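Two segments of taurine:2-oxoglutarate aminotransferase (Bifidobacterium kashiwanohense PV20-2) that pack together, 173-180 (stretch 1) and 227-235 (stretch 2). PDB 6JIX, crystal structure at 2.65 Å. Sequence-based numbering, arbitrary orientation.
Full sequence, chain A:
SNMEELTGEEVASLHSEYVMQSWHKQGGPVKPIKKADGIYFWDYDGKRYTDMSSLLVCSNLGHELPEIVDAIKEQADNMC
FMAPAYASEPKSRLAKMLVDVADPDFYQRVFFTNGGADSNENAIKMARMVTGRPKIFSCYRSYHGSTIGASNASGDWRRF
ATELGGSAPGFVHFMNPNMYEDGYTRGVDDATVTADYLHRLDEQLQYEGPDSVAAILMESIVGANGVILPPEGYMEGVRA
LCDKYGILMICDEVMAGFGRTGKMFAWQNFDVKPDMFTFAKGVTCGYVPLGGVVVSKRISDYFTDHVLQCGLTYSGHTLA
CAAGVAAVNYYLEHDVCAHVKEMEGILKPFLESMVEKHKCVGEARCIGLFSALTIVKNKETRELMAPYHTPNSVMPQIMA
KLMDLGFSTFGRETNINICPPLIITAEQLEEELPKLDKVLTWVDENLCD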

# COMPACT_ATOMS: atom_id res chain seq x y z
N HIS A 173 -24.09 -2.62 -0.12
CA HIS A 173 -24.06 -1.17 -0.12
C HIS A 173 -25.41 -0.61 0.28
O HIS A 173 -26.45 -1.08 -0.18
N PHE A 174 -25.39 0.40 1.15
CA PHE A 174 -26.59 1.12 1.52
C PHE A 174 -26.45 2.60 1.19
O PHE A 174 -25.35 3.16 1.23
N MET A 175 -27.57 3.21 0.85
CA MET A 175 -27.57 4.62 0.49
C MET A 175 -27.54 5.49 1.74
O MET A 175 -28.35 5.30 2.65
N ASN A 176 -26.56 6.40 1.82
CA ASN A 176 -26.50 7.38 2.90
C ASN A 176 -27.04 8.72 2.42
O ASN A 176 -27.00 9.02 1.22
N PRO A 177 -27.54 9.55 3.33
CA PRO A 177 -28.18 10.81 2.92
C PRO A 177 -27.16 11.87 2.55
O PRO A 177 -26.16 12.07 3.24
N ASN A 178 -27.43 12.55 1.44
CA ASN A 178 -26.78 13.80 1.08
C ASN A 178 -27.88 14.84 1.17
O ASN A 178 -28.61 15.07 0.20
N MET A 179 -28.00 15.48 2.33
CA MET A 179 -29.19 16.26 2.65
C MET A 179 -29.58 17.21 1.52
O MET A 179 -30.73 17.18 1.06
N TYR A 180 -28.66 18.04 1.05
CA TYR A 180 -29.03 18.99 -0.00
C TYR A 180 -29.50 18.27 -1.27
O TYR A 180 -30.58 18.56 -1.79
N VAL A 227 -17.54 16.29 1.25
CA VAL A 227 -17.68 16.76 2.63
C VAL A 227 -19.16 16.74 2.99
O VAL A 227 -19.74 17.76 3.37
N ILE A 228 -19.77 15.56 2.90
CA ILE A 228 -21.22 15.42 3.08
C ILE A 228 -21.45 15.22 4.58
O ILE A 228 -21.53 14.10 5.08
N LEU A 229 -21.56 16.34 5.29
CA LEU A 229 -21.88 16.32 6.71
C LEU A 229 -23.17 15.52 6.93
O LEU A 229 -24.17 15.77 6.24
N PRO A 230 -23.17 14.56 7.85
CA PRO A 230 -24.37 13.76 8.10
C PRO A 230 -25.42 14.55 8.86
O PRO A 230 -25.08 15.48 9.61
N PRO A 231 -26.70 14.19 8.71
CA PRO A 231 -27.73 14.80 9.57
C PRO A 231 -27.47 14.47 11.03
O PRO A 231 -26.89 13.44 11.36
N GLU A 232 -27.87 15.40 11.90
CA GLU A 232 -27.72 15.24 13.33
C GLU A 232 -28.24 13.88 13.77
O GLU A 232 -29.30 13.46 13.33
N GLY A 233 -27.47 13.19 14.61
CA GLY A 233 -27.92 11.94 15.20
C GLY A 233 -27.73 10.68 14.37
O GLY A 233 -27.91 9.58 14.91
N TYR A 234 -27.40 10.81 13.08
CA TYR A 234 -27.25 9.65 12.20
C TYR A 234 -26.09 8.74 12.62
O TYR A 234 -26.27 7.53 12.77
N MET A 235 -24.89 9.31 12.80
CA MET A 235 -23.74 8.48 13.17
C MET A 235 -23.99 7.78 14.50
O MET A 235 -23.56 6.63 14.69

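The packing of 173-180 against 227-235 illustrates how two largely irregular segments can join through apolar side chains while two waters link polar groups across the gap, for no direct hydrogen bond crosses between them. Pro177 lies at the heart of the contact. Its CA-to-CB bond points toward the other stretch, and its ring, puckered C-gamma endo, meets two neighbours there: CG of Pro177 comes within 3.7 Å of CD of Pro231, and CD of Pro177 lies 3.8 Å from CZ of Tyr234. The latter approach is over the face of the aromatic ring, with Pro177 CD 4.2 Å from the centroid of the Tyr234 ring and 26° off its normal, the geometry of a CH-pi interaction.

Tyr234, in the t rotamer (chi1 -177°), has its ring in this position. Tyr234 is both the last residue of the type II turn that begins at Pro231 and the first of a helix, and the hydrogen bond from Tyr234 N to Pro231 O (3.2 Å) closes the turn. Its OH reaches the edge of the Phe174 ring, 3.4 Å from Phe174 CE2; Phe174, with chi1 p, also points toward the partner stretch.

Beyond the proline, Met179 brings SD to 3.9 Å from CB of Pro231, its chi1 of -92° lying between wells. Ile228, in the m, t rotamer, points inward and sets CG2 3.6 Å from CG of Asn178, whose chi1 is t, and 3.8 Å from the carbonyl O of Pro177.

Two waters complete the polar side. One donates to Pro177 O (3.1 Å) and Leu229 O (2.8 Å) and accepts from Met179 N (3.0 Å), bridging backbone groups that do not pair directly. The other lies 2.6 Å from OH of Tyr234 and donates a weak hydrogen bond to Met175 O (3.4 Å), linking the phenol to the opposing backbone.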

# COMPACT_ATOMS: atom_id res chain seq x y z
CB HIS A 173 -23.64 -0.65 -1.49
CG HIS A 173 -22.24 -1.02 -1.85
ND1 HIS A 173 -21.93 -2.10 -2.65
CD2 HIS A 173 -21.05 -0.48 -1.47
CE1 HIS A 173 -20.61 -2.19 -2.77
NE2 HIS A 173 -20.06 -1.23 -2.06
CB PHE A 174 -26.96 0.96 3.02
CG PHE A 174 -25.96 1.55 3.98
CD1 PHE A 174 -24.70 0.98 4.15
CD2 PHE A 174 -26.31 2.63 4.78
CE1 PHE A 174 -23.80 1.51 5.07
CE2 PHE A 174 -25.42 3.18 5.68
CZ PHE A 174 -24.17 2.61 5.84
CB MET A 175 -28.80 4.96 -0.36
CG MET A 175 -28.86 6.40 -0.82
SD MET A 175 -27.48 6.85 -1.90
CE MET A 175 -27.40 5.36 -2.91
CB ASN A 176 -25.06 7.57 3.43
CG ASN A 176 -24.01 7.61 2.32
OD1 ASN A 176 -24.23 7.15 1.20
ND2 ASN A 176 -22.83 8.14 2.66
CB PRO A 177 -28.97 11.23 4.17
CG PRO A 177 -28.16 10.68 5.29
CD PRO A 177 -27.59 9.36 4.79
CB ASN A 178 -26.15 13.76 -0.32
CG ASN A 178 -25.45 15.09 -0.70
OD1 ASN A 178 -25.67 16.14 -0.09
ND2 ASN A 178 -24.61 15.03 -1.72
CB MET A 179 -28.97 17.03 3.95
CG MET A 179 -29.45 16.23 5.11
SD MET A 179 -29.30 17.13 6.64
CE MET A 179 -31.04 17.28 7.06
CB TYR A 180 -27.87 19.93 -0.32
CG TYR A 180 -28.25 20.93 -1.39
CD1 TYR A 180 -28.81 22.16 -1.06
CD2 TYR A 180 -28.08 20.62 -2.74
CE1 TYR A 180 -29.18 23.07 -2.05
CE2 TYR A 180 -28.44 21.52 -3.74
CZ TYR A 180 -28.99 22.74 -3.39
OH TYR A 180 -29.35 23.61 -4.40
CB VAL A 227 -17.09 18.17 2.82
CG1 VAL A 227 -16.96 18.51 4.29
CG2 VAL A 227 -15.73 18.26 2.15
CB ILE A 228 -21.79 14.28 2.24
CG1 ILE A 228 -21.19 14.32 0.83
CG2 ILE A 228 -23.31 14.40 2.15
CD1 ILE A 228 -21.24 13.01 0.08
CB LEU A 229 -22.03 17.74 7.24
CG LEU A 229 -20.82 18.63 6.99
CD1 LEU A 229 -21.13 20.08 7.33
CD2 LEU A 229 -19.58 18.11 7.77
CB PRO A 230 -23.84 12.60 8.96
CG PRO A 230 -22.67 13.20 9.67
CD PRO A 230 -22.03 14.11 8.65
CB PRO A 231 -29.03 14.15 9.07
CG PRO A 231 -28.59 12.88 8.35
CD PRO A 231 -27.29 13.27 7.72
CB GLU A 232 -28.50 16.34 14.05
CG GLU A 232 -28.21 16.44 15.53
CD GLU A 232 -26.77 16.86 15.80
OE1 GLU A 232 -26.28 16.59 16.93
OE2 GLU A 232 -26.12 17.45 14.89
CB TYR A 234 -27.07 10.13 10.76
CG TYR A 234 -26.97 9.04 9.72
CD1 TYR A 234 -28.06 8.22 9.41
CD2 TYR A 234 -25.79 8.86 9.00
CE1 TYR A 234 -27.97 7.24 8.43
CE2 TYR A 234 -25.70 7.89 8.01
CZ TYR A 234 -26.78 7.09 7.73
OH TYR A 234 -26.65 6.13 6.75
CB MET A 235 -22.46 9.31 13.27
CG MET A 235 -21.92 9.84 11.97
SD MET A 235 -21.92 8.65 10.63
CE MET A 235 -20.32 7.85 10.75
O HOH W 1 -28.70 4.81 5.95
O HOH W 2 -26.27 14.85 4.67